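Local coordinates for protein HTH-type transcriptional regulator Rv1985c/MT2039 (Mycobacterium tuberculosis, PDB 3ISP) that binds DNA as a homodimeric LysR-type transcriptional regulator and probably activates expression of the exporter LysE while repressing its own gene, at residues A[9-14]-A[69-74]; A[21-26]-A[36-41]; A[43-46]-A[50-53]; A[79-84]-A[273-278]. One frame throughout, in Å; residues are numbered along the deposited sequence.

Contact 1 (A[9-14]-A[69-74])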
loop_
_atom_site.group_PDB
_atom_site.type_symbol
_atom_site.label_atom_id
_atom_site.label_comp_id
_atom_site.label_asym_id
_atom_site.label_seq_id
_atom_site.Cartn_x
_atom_site.Cartn_y
_atom_site.Cartn_z
ATOM N N PRO A 9 24.275 4.994 23.691
ATOM C CA PRO A 9 23.099 5.852 23.869
ATOM C C PRO A 9 22.763 6.480 22.523
ATOM O O PRO A 9 22.054 7.486 22.464
ATOM C CB PRO A 9 23.591 6.950 24.828
ATOM C CG PRO A 9 25.060 6.655 25.100
ATOM C CD PRO A 9 25.517 5.705 24.036
ATOM N N GLN A 10 23.322 5.900 21.460
ATOM C CA GLN A 10 23.030 6.304 20.090
ATOM C C GLN A 10 21.698 5.678 19.676
ATOM O O GLN A 10 20.837 6.348 19.093
ATOM C CB GLN A 10 24.149 5.849 19.143
ATOM C CG GLN A 10 25.471 6.599 19.305
ATOM C CD GLN A 10 26.589 6.035 18.432
ATOM O OE1 GLN A 10 27.332 6.783 17.794
ATOM N NE2 GLN A 10 26.715 4.712 18.408
ATOM N N LEU A 11 21.543 4.392 19.995
ATOM C CA LEU A 11 20.282 3.683 19.820
ATOM C C LEU A 11 19.203 4.414 20.577
ATOM O O LEU A 11 18.099 4.628 20.070
ATOM C CB LEU A 11 20.384 2.268 20.373
ATOM C CG LEU A 11 21.484 1.406 19.767
ATOM C CD1 LEU A 11 21.818 0.235 20.673
ATOM C CD2 LEU A 11 21.058 0.930 18.393
ATOM N N ALA A 12 19.523 4.790 21.807
ATOM C CA ALA A 12 18.575 5.512 22.633
ATOM C C ALA A 12 17.995 6.647 21.812
ATOM O O ALA A 12 16.783 6.815 21.736
ATOM C CB ALA A 12 19.263 6.046 23.876
ATOM N N ALA A 13 18.882 7.412 21.182
ATOM C CA ALA A 13 18.498 8.551 20.361
ATOM C C ALA A 13 17.526 8.142 19.257
ATOM O O ALA A 13 16.461 8.747 19.091
ATOM C CB ALA A 13 19.733 9.190 19.758
ATOM N N LEU A 14 17.917 7.120 18.502
ATOM C CA LEU A 14 17.098 6.578 17.434
ATOM C C LEU A 14 15.699 6.273 17.942
ATOM O O LEU A 14 14.716 6.913 17.553
ATOM C CB LEU A 14 17.734 5.288 16.928
ATOM C CG LEU A 14 17.114 4.706 15.668
ATOM C CD1 LEU A 14 17.043 5.787 14.623
ATOM C CD2 LEU A 14 17.919 3.539 15.166
ATOM N N LEU A 69 16.227 -0.491 15.904
ATOM C CA LEU A 69 15.081 -0.150 16.727
ATOM C C LEU A 69 14.850 -1.258 17.726
ATOM O O LEU A 69 14.663 -1.020 18.923
ATOM C CB LEU A 69 13.839 -0.013 15.865
ATOM C CG LEU A 69 13.528 1.404 15.425
ATOM C CD1 LEU A 69 12.077 1.481 15.035
ATOM C CD2 LEU A 69 13.838 2.360 16.566
ATOM N N ARG A 70 14.845 -2.478 17.204
ATOM C CA ARG A 70 14.734 -3.679 18.010
ATOM C C ARG A 70 15.907 -3.750 18.977
ATOM O O ARG A 70 15.725 -3.954 20.176
ATOM C CB ARG A 70 14.716 -4.912 17.104
ATOM C CG ARG A 70 14.606 -6.223 17.841
ATOM C CD ARG A 70 14.350 -7.382 16.892
ATOM N NE ARG A 70 15.544 -7.704 16.123
ATOM C CZ ARG A 70 15.708 -7.411 14.838
ATOM N NH1 ARG A 70 14.740 -6.798 14.159
ATOM N NH2 ARG A 70 16.839 -7.744 14.235
ATOM N N LEU A 71 17.107 -3.560 18.438
ATOM C CA LEU A 71 18.329 -3.584 19.228
ATOM C C LEU A 71 18.237 -2.668 20.441
ATOM O O LEU A 71 18.645 -3.031 21.543
ATOM C CB LEU A 71 19.521 -3.166 18.371
ATOM C CG LEU A 71 20.867 -3.181 19.094
ATOM C CD1 LEU A 71 21.183 -4.581 19.595
ATOM C CD2 LEU A 71 21.971 -2.684 18.186
ATOM N N ALA A 72 17.702 -1.475 20.231
ATOM C CA ALA A 72 17.569 -0.520 21.313
ATOM C C ALA A 72 16.679 -1.079 22.428
ATOM O O ALA A 72 16.959 -0.890 23.619
ATOM C CB ALA A 72 17.024 0.806 20.788
ATOM N N ALA A 73 15.614 -1.776 22.041
ATOM C CA ALA A 73 14.613 -2.212 23.009
ATOM C C ALA A 73 15.006 -3.492 23.741
ATOM O O ALA A 73 14.672 -3.667 24.914
ATOM C CB ALA A 73 13.258 -2.366 22.352
ATOM N N GLN A 74 15.703 -4.391 23.057
ATOM C CA GLN A 74 16.163 -5.600 23.713
ATOM C C GLN A 74 17.225 -5.174 24.707
ATOM O O GLN A 74 17.294 -5.679 25.823
ATOM C CB GLN A 74 16.709 -6.600 22.695
ATOM C CG GLN A 74 15.771 -6.826 21.515
ATOM C CD GLN A 74 16.238 -7.917 20.566
ATOM O OE1 GLN A 74 17.336 -7.864 20.015
ATOM N NE2 GLN A 74 15.384 -8.905 20.354
#
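L11 of helix 9-20 lies against A72 and L71 of helix 66-82, and its side chain can be followed outward atom by atom. Its CB rests on the methyl of A72, with L11 CB 3.7 Å from A72 CB; the two backbones come nearest here, L11 CA to A72 CA being 5.2 Å. With CG anti to the carbonyl carbon (chi1 -58°), the branch leans over toward L71. Both terminal methyls then meet one methyl of that leucine: L11 CD2 is 3.7 Å and L11 CD1 3.8 Å from L71 CD2. The two helix segments cross at -116° with their axes 8.8 Å apart, a spacing consistent with the small A72 facing L11. In LysR-type regulators this is where the first helix of the winged helix-turn-helix domain meets the long linker helix, here 66-82, through which the subunits pair. One turn further along 9-20, L14 meets L69 at about a right angle, L14 CG being 4.1 Å from L69 CD2. L68, on the same helix as L69, also touches L11 and L14. On the dimer side, L78 of the second subunit packs against L71, and R70 forms a salt bridge with E85 of that subunit.

Contact 2 (A[21-26]-A[36-41])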
loop_
_atom_site.group_PDB
_atom_site.type_symbol
_atom_site.label_atom_id
_atom_site.label_comp_id
_atom_site.label_asym_id
_atom_site.label_seq_id
_atom_site.Cartn_x
_atom_site.Cartn_y
_atom_site.Cartn_z
ATOM N N GLY A 21 8.489 10.588 16.969
ATOM C CA GLY A 21 8.312 11.301 15.712
ATOM C C GLY A 21 8.737 12.763 15.684
ATOM O O GLY A 21 8.019 13.603 15.141
ATOM N N SER A 22 9.899 13.065 16.259
ATOM C CA SER A 22 10.444 14.425 16.279
ATOM C C SER A 22 11.844 14.455 16.875
ATOM O O SER A 22 12.116 13.768 17.859
ATOM C CB SER A 22 9.546 15.350 17.098
ATOM O OG SER A 22 10.286 16.455 17.592
ATOM N N PHE A 23 12.731 15.259 16.292
ATOM C CA PHE A 23 14.078 15.424 16.845
ATOM C C PHE A 23 14.070 16.279 18.115
ATOM O O PHE A 23 14.782 15.989 19.075
ATOM C CB PHE A 23 15.029 16.031 15.810
ATOM C CG PHE A 23 15.734 15.011 14.952
ATOM C CD1 PHE A 23 15.015 14.094 14.203
ATOM C CD2 PHE A 23 17.115 14.983 14.881
ATOM C CE1 PHE A 23 15.664 13.166 13.409
ATOM C CE2 PHE A 23 17.766 14.057 14.090
ATOM C CZ PHE A 23 17.042 13.150 13.354
ATOM N N ASP A 24 13.260 17.335 18.106
ATOM C CA ASP A 24 13.118 18.220 19.259
ATOM C C ASP A 24 12.466 17.499 20.435
ATOM O O ASP A 24 12.916 17.620 21.579
ATOM C CB ASP A 24 12.302 19.464 18.891
ATOM C CG ASP A 24 13.156 20.566 18.284
ATOM O OD1 ASP A 24 14.396 20.407 18.237
ATOM O OD2 ASP A 24 12.583 21.594 17.859
ATOM N N ALA A 25 11.402 16.756 20.148
ATOM C CA ALA A 25 10.715 16.004 21.186
ATOM C C ALA A 25 11.704 15.101 21.906
ATOM O O ALA A 25 11.905 15.227 23.111
ATOM C CB ALA A 25 9.574 15.194 20.598
ATOM N N ALA A 26 12.339 14.207 21.160
ATOM C CA ALA A 26 13.232 13.218 21.751
ATOM C C ALA A 26 14.444 13.851 22.421
ATOM O O ALA A 26 15.191 13.174 23.127
ATOM C CB ALA A 26 13.669 12.212 20.708
ATOM N N ALA A 36 22.876 17.416 19.530
ATOM C CA ALA A 36 23.381 16.178 20.124
ATOM C C ALA A 36 22.645 14.985 19.550
ATOM O O ALA A 36 23.258 14.048 19.041
ATOM C CB ALA A 36 23.232 16.209 21.635
ATOM N N VAL A 37 21.323 15.032 19.641
ATOM C CA VAL A 37 20.472 14.007 19.053
ATOM C C VAL A 37 20.823 13.815 17.580
ATOM O O VAL A 37 20.911 12.688 17.093
ATOM C CB VAL A 37 18.973 14.372 19.201
ATOM C CG1 VAL A 37 18.120 13.522 18.286
ATOM C CG2 VAL A 37 18.531 14.214 20.641
ATOM N N SER A 38 21.043 14.925 16.882
ATOM C CA SER A 38 21.385 14.879 15.468
ATOM C C SER A 38 22.727 14.199 15.224
ATOM O O SER A 38 22.834 13.331 14.360
ATOM C CB SER A 38 21.381 16.280 14.864
ATOM O OG SER A 38 20.065 16.799 14.795
ATOM N N GLN A 39 23.749 14.590 15.979
ATOM C CA GLN A 39 25.067 13.988 15.813
ATOM C C GLN A 39 25.030 12.566 16.303
ATOM O O GLN A 39 25.787 11.716 15.840
ATOM C CB GLN A 39 26.131 14.743 16.609
ATOM C CG GLN A 39 26.603 16.028 15.978
ATOM C CD GLN A 39 27.214 16.962 16.995
ATOM O OE1 GLN A 39 26.891 18.149 17.032
ATOM N NE2 GLN A 39 28.086 16.426 17.847
ATOM N N ARG A 40 24.161 12.309 17.269
ATOM C CA ARG A 40 24.098 10.986 17.859
ATOM C C ARG A 40 23.549 9.999 16.842
ATOM O O ARG A 40 24.124 8.929 16.629
ATOM C CB ARG A 40 23.249 10.998 19.121
ATOM C CG ARG A 40 23.451 9.781 19.983
ATOM C CD ARG A 40 23.100 10.102 21.418
ATOM N NE ARG A 40 23.904 11.201 21.942
ATOM C CZ ARG A 40 23.747 11.717 23.156
ATOM N NH1 ARG A 40 22.810 11.230 23.964
ATOM N NH2 ARG A 40 24.524 12.716 23.562
ATOM N N ILE A 41 22.446 10.377 16.203
ATOM C CA ILE A 41 21.892 9.594 15.109
ATOM C C ILE A 41 22.845 9.549 13.905
ATOM O O ILE A 41 23.055 8.492 13.317
ATOM C CB ILE A 41 20.501 10.113 14.717
ATOM C CG1 ILE A 41 19.474 9.622 15.733
ATOM C CG2 ILE A 41 20.117 9.645 13.334
ATOM C CD1 ILE A 41 18.088 10.097 15.452
#
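F23 extends its ring from helix 23-27 to helix 34-48, joining the two helices of the predicted helix-turn-helix motif, in which the second is the recognition helix by homology with other LysR regulators. The apolar part of the contact is spread along one side of the ring. F23 CD2 lies 3.8 Å from V37 CG1, and F23 CZ lies 3.8 Å from I41 CD1, both methyls approaching the ring obliquely. V37 and I41 are one helical turn apart and present their methyls to neighbouring parts of the same ring. V37 puts CG1 anti to its backbone N (chi1 165°), directing that methyl at the ring, while V37 CG2 is 4.3 Å from the carbonyl A26 O. V17 of helix 9-20 touches F23, V37 and I41 alike, closing the small core of the three-helix bundle.

The polar interactions are local to each helix. S22 is the N-cap of helix 23-27: A25 N donates to S22 OG at 2.8 Å in a nearly straight bond, 171° at the hydrogen. S38 OG is hydrogen-bonded to P34 O in its own helix. That same hydroxyl also borders the aromatic ring, S38 OG lying at its edge, near the ring plane, 3.5 Å from F23 CD2.

Contact 3 (A[43-46]-A[50-53])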
loop_
_atom_site.group_PDB
_atom_site.type_symbol
_atom_site.label_atom_id
_atom_site.label_comp_id
_atom_site.label_asym_id
_atom_site.label_seq_id
_atom_site.Cartn_x
_atom_site.Cartn_y
_atom_site.Cartn_z
ATOM N N SER A 43 26.170 9.854 13.991
ATOM C CA SER A 43 27.373 9.080 14.281
ATOM C C SER A 43 27.033 7.607 14.146
ATOM O O SER A 43 27.866 6.786 13.747
ATOM C CB SER A 43 27.897 9.394 15.687
ATOM O OG SER A 43 29.310 9.275 15.739
ATOM N N LEU A 44 25.783 7.299 14.473
ATOM C CA LEU A 44 25.246 5.951 14.393
ATOM C C LEU A 44 24.962 5.566 12.944
ATOM O O LEU A 44 25.183 4.414 12.545
ATOM C CB LEU A 44 23.970 5.871 15.225
ATOM C CG LEU A 44 23.122 4.612 15.133
ATOM C CD1 LEU A 44 23.920 3.381 15.502
ATOM C CD2 LEU A 44 21.924 4.769 16.037
ATOM N N GLU A 45 24.468 6.536 12.169
ATOM C CA GLU A 45 24.305 6.380 10.728
ATOM C C GLU A 45 25.660 6.188 10.075
ATOM O O GLU A 45 25.800 5.401 9.143
ATOM C CB GLU A 45 23.609 7.592 10.117
ATOM C CG GLU A 45 22.108 7.451 10.019
ATOM C CD GLU A 45 21.408 8.779 9.810
ATOM O OE1 GLU A 45 22.103 9.820 9.784
ATOM O OE2 GLU A 45 20.161 8.786 9.677
ATOM N N GLN A 46 26.655 6.917 10.579
ATOM C CA GLN A 46 28.033 6.764 10.138
ATOM C C GLN A 46 28.552 5.361 10.412
ATOM O O GLN A 46 28.973 4.657 9.494
ATOM C CB GLN A 46 28.920 7.790 10.826
ATOM C CG GLN A 46 29.001 9.126 10.105
ATOM C CD GLN A 46 29.834 9.051 8.832
ATOM O OE1 GLN A 46 30.424 8.007 8.523
ATOM N NE2 GLN A 46 29.886 10.158 8.088
ATOM N N GLN A 50 24.352 3.547 6.974
ATOM C CA GLN A 50 23.010 3.621 6.406
ATOM C C GLN A 50 22.251 4.809 6.975
ATOM O O GLN A 50 22.462 5.224 8.109
ATOM C CB GLN A 50 22.229 2.352 6.742
ATOM C CG GLN A 50 22.918 1.071 6.365
ATOM C CD GLN A 50 22.492 0.547 5.012
ATOM O OE1 GLN A 50 21.457 0.947 4.459
ATOM N NE2 GLN A 50 23.283 -0.371 4.473
ATOM N N VAL A 51 21.355 5.364 6.188
ATOM C CA VAL A 51 20.462 6.344 6.744
ATOM C C VAL A 51 19.431 5.546 7.538
ATOM O O VAL A 51 18.976 4.495 7.069
ATOM C CB VAL A 51 19.847 7.190 5.633
ATOM C CG1 VAL A 51 18.592 7.894 6.111
ATOM C CG2 VAL A 51 20.880 8.181 5.138
ATOM N N LEU A 52 19.083 6.028 8.737
ATOM C CA LEU A 52 18.276 5.254 9.682
ATOM C C LEU A 52 16.914 5.863 10.015
ATOM O O LEU A 52 15.994 5.161 10.453
ATOM C CB LEU A 52 19.055 5.020 10.970
ATOM C CG LEU A 52 20.303 4.156 10.822
ATOM C CD1 LEU A 52 21.080 4.096 12.120
ATOM C CD2 LEU A 52 19.927 2.770 10.362
ATOM N N VAL A 53 16.792 7.166 9.805
ATOM C CA VAL A 53 15.590 7.901 10.158
ATOM C C VAL A 53 15.201 8.848 9.048
ATOM O O VAL A 53 15.992 9.693 8.651
ATOM C CB VAL A 53 15.831 8.802 11.376
ATOM C CG1 VAL A 53 14.529 9.461 11.800
ATOM C CG2 VAL A 53 16.431 8.022 12.510
#
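E45 has a chi1 of -93°, away from the staggered values, and a chain extended beyond CG; together these carry its carboxylate from helix 34-48 across to the backbone of 50-53. L52 holds CG anti to the carbonyl carbon, which turns its branch toward helix 34-48, where CD1 meets L44. The principal polar link is L52 N to E45 OE2, 3.1 Å long and almost straight at 174°. The N-H meets the oxygen on its anti side, 20° out of the carboxylate plane. E45 OE2 also forms a salt bridge with R55, so one oxygen serves a backbone amide and a guanidinium group, a pairing that would be expected to favour the ionised carboxylate. A second link, Q50 N to E45 O, is weak and strongly bent, at 3.2 Å. The aliphatic part of E45 also packs on the L52 side chain, E45 CG lying 3.8 Å from L52 CG. Next to it L44 and L52 cross at about a right angle, with L44 CG 3.7 Å from L52 CD1.

The contact thus folds the chain back on the end of helix 34-48 and directs it into the wing, the two-stranded hairpin of the winged helix-turn-helix fold. L68 of helix 66-82 touches both L44 and L52, and V53 packs on L14 and V17 of helix 9-20. T62, just past strand 60-61, hydrogen-bonds to the backbone of L52, while W271 of the second subunit, from its strand 255-271, packs on V51.

Contact 4 (A[79-84]-A[273-278])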
loop_
_atom_site.group_PDB
_atom_site.type_symbol
_atom_site.label_atom_id
_atom_site.label_comp_id
_atom_site.label_asym_id
_atom_site.label_seq_id
_atom_site.Cartn_x
_atom_site.Cartn_y
_atom_site.Cartn_z
ATOM N N GLU A 79 19.225 -4.333 29.971
ATOM C CA GLU A 79 19.825 -3.403 30.911
ATOM C C GLU A 79 19.056 -3.301 32.233
ATOM O O GLU A 79 19.652 -3.392 33.300
ATOM C CB GLU A 79 19.971 -2.032 30.268
ATOM C CG GLU A 79 20.351 -0.934 31.233
ATOM C CD GLU A 79 20.388 0.412 30.552
ATOM O OE1 GLU A 79 21.241 0.600 29.654
ATOM O OE2 GLU A 79 19.550 1.269 30.903
ATOM N N SER A 80 17.738 -3.128 32.170
ATOM C CA SER A 80 16.973 -2.916 33.396
ATOM C C SER A 80 16.853 -4.188 34.239
ATOM O O SER A 80 16.586 -4.129 35.436
ATOM C CB SER A 80 15.610 -2.237 33.128
ATOM O OG SER A 80 14.630 -3.124 32.614
ATOM N N GLU A 81 17.080 -5.335 33.619
ATOM C CA GLU A 81 17.164 -6.582 34.366
ATOM C C GLU A 81 18.544 -6.821 34.985
ATOM O O GLU A 81 18.649 -7.326 36.097
ATOM C CB GLU A 81 16.833 -7.754 33.461
ATOM C CG GLU A 81 15.370 -7.950 33.244
ATOM C CD GLU A 81 15.103 -9.283 32.616
ATOM O OE1 GLU A 81 15.953 -9.727 31.809
ATOM O OE2 GLU A 81 14.066 -9.891 32.942
ATOM N N ALA A 82 19.603 -6.483 34.261
ATOM C CA ALA A 82 20.941 -6.699 34.778
ATOM C C ALA A 82 21.154 -5.805 35.982
ATOM O O ALA A 82 21.948 -6.105 36.866
ATOM C CB ALA A 82 21.987 -6.414 33.708
ATOM N N LEU A 83 20.432 -4.701 36.016
ATOM C CA LEU A 83 20.577 -3.748 37.099
ATOM C C LEU A 83 19.505 -3.953 38.170
ATOM O O LEU A 83 19.447 -3.231 39.161
ATOM C CB LEU A 83 20.601 -2.318 36.543
ATOM C CG LEU A 83 19.586 -1.290 37.016
ATOM C CD1 LEU A 83 20.012 0.093 36.578
ATOM C CD2 LEU A 83 18.224 -1.640 36.458
ATOM N N ALA A 84 18.665 -4.956 37.971
ATOM C CA ALA A 84 17.731 -5.368 39.006
ATOM C C ALA A 84 18.221 -6.675 39.626
ATOM O O ALA A 84 17.860 -7.015 40.751
ATOM C CB ALA A 84 16.333 -5.526 38.433
ATOM N N LEU A 273 17.021 -14.113 23.468
ATOM C CA LEU A 273 18.003 -13.560 24.374
ATOM C C LEU A 273 17.737 -14.159 25.733
ATOM O O LEU A 273 16.779 -14.899 25.896
ATOM C CB LEU A 273 17.912 -12.037 24.428
ATOM C CG LEU A 273 16.546 -11.391 24.665
ATOM C CD1 LEU A 273 16.055 -11.633 26.082
ATOM C CD2 LEU A 273 16.620 -9.896 24.379
ATOM N N ASP A 274 18.587 -13.851 26.706
ATOM C CA ASP A 274 18.350 -14.284 28.081
ATOM C C ASP A 274 17.565 -13.236 28.864
ATOM O O ASP A 274 17.876 -12.043 28.832
ATOM C CB ASP A 274 19.669 -14.571 28.788
ATOM C CG ASP A 274 20.304 -15.856 28.321
ATOM O OD1 ASP A 274 19.576 -16.686 27.721
ATOM O OD2 ASP A 274 21.525 -16.031 28.555
ATOM N N SER A 275 16.543 -13.676 29.575
ATOM C CA SER A 275 15.763 -12.743 30.361
ATOM C C SER A 275 14.850 -13.500 31.298
ATOM O O SER A 275 13.983 -14.246 30.867
ATOM C CB SER A 275 14.941 -11.835 29.453
ATOM O OG SER A 275 14.297 -10.826 30.202
ATOM N N PRO A 276 15.069 -13.337 32.597
ATOM C CA PRO A 276 14.126 -13.937 33.536
ATOM C C PRO A 276 12.686 -13.499 33.243
ATOM O O PRO A 276 11.777 -14.319 33.365
ATOM C CB PRO A 276 14.618 -13.423 34.888
ATOM C CG PRO A 276 16.093 -13.260 34.681
ATOM C CD PRO A 276 16.252 -12.774 33.267
ATOM N N ILE A 277 12.468 -12.251 32.837
ATOM C CA ILE A 277 11.101 -11.824 32.528
ATOM C C ILE A 277 10.558 -12.534 31.290
ATOM O O ILE A 277 9.438 -13.029 31.308
ATOM C CB ILE A 277 10.947 -10.298 32.366
ATOM C CG1 ILE A 277 11.485 -9.564 33.587
ATOM C CG2 ILE A 277 9.488 -9.934 32.243
ATOM C CD1 ILE A 277 11.600 -8.061 33.384
ATOM N N ILE A 278 11.342 -12.592 30.221
ATOM C CA ILE A 278 10.904 -13.315 29.024
ATOM C C ILE A 278 10.559 -14.789 29.299
ATOM O O ILE A 278 9.428 -15.221 29.086
ATOM C CB ILE A 278 11.937 -13.241 27.890
ATOM C CG1 ILE A 278 12.196 -11.782 27.514
ATOM C CG2 ILE A 278 11.452 -14.026 26.685
ATOM C CD1 ILE A 278 10.947 -10.951 27.427
#
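E81, near the end of helix 66-82, makes the closest approaches of this contact through its carboxylate, which faces the start of helix 276-288. S275 OG donates to E81 OE1 over 2.6 Å, coming from above the carboxylate plane, 37° out of it. Chi1 of S275 (-173°) sets the hydroxyl anti to the backbone N, where it is also the N-cap acceptor for I278 N, although that capping bond is weak at 3.4 Å. The other carboxylate oxygen appears to accept from I277 N (E81 OE2 to I277 N 2.9 Å, 153°), a bond to be taken with caution because the place of OE2 is less sure. I277 CD1 packs 3.8 Å from E81 CG, and L77 of helix 66-82 touches I277 and the buried S275 and I278.

The loose side is the margin at exposed P276, whose ring merely slides past the carboxylate. Only 156 Å² is buried in all, yet it joins the linker helix to the substrate-binding domain of the same chain. A carboxylate at a helix start, held by the capping hydroxyl of S275 and, if the modelled place of OE2 holds, the I277 N-H, would probably be stabilised as the anion by the helix dipole.

Overall arrangement
The centres of contacts 1, 2 and 3 lie about 12 to 13 Å apart in one cluster, touching pairwise; the centre of contact 4 lies about 16 Å from that of contact 1 and about 27 and 28 Å from those of contacts 2 and 3. Along the chain, contacts 2 and 3 follow each other inside the loop closed by contact 1, and both use helix 34-48. V53 of contact 3 packs on L14 of contact 1 and on F23 and I41 of contact 2, so the three share a single core in the DNA-binding domain. Helix 66-82 carries contacts 1 and 4, connecting that domain to the substrate-binding domain. Contacts 1, 3 and 4 also touch the second subunit, placing the linker beside the dimer interface.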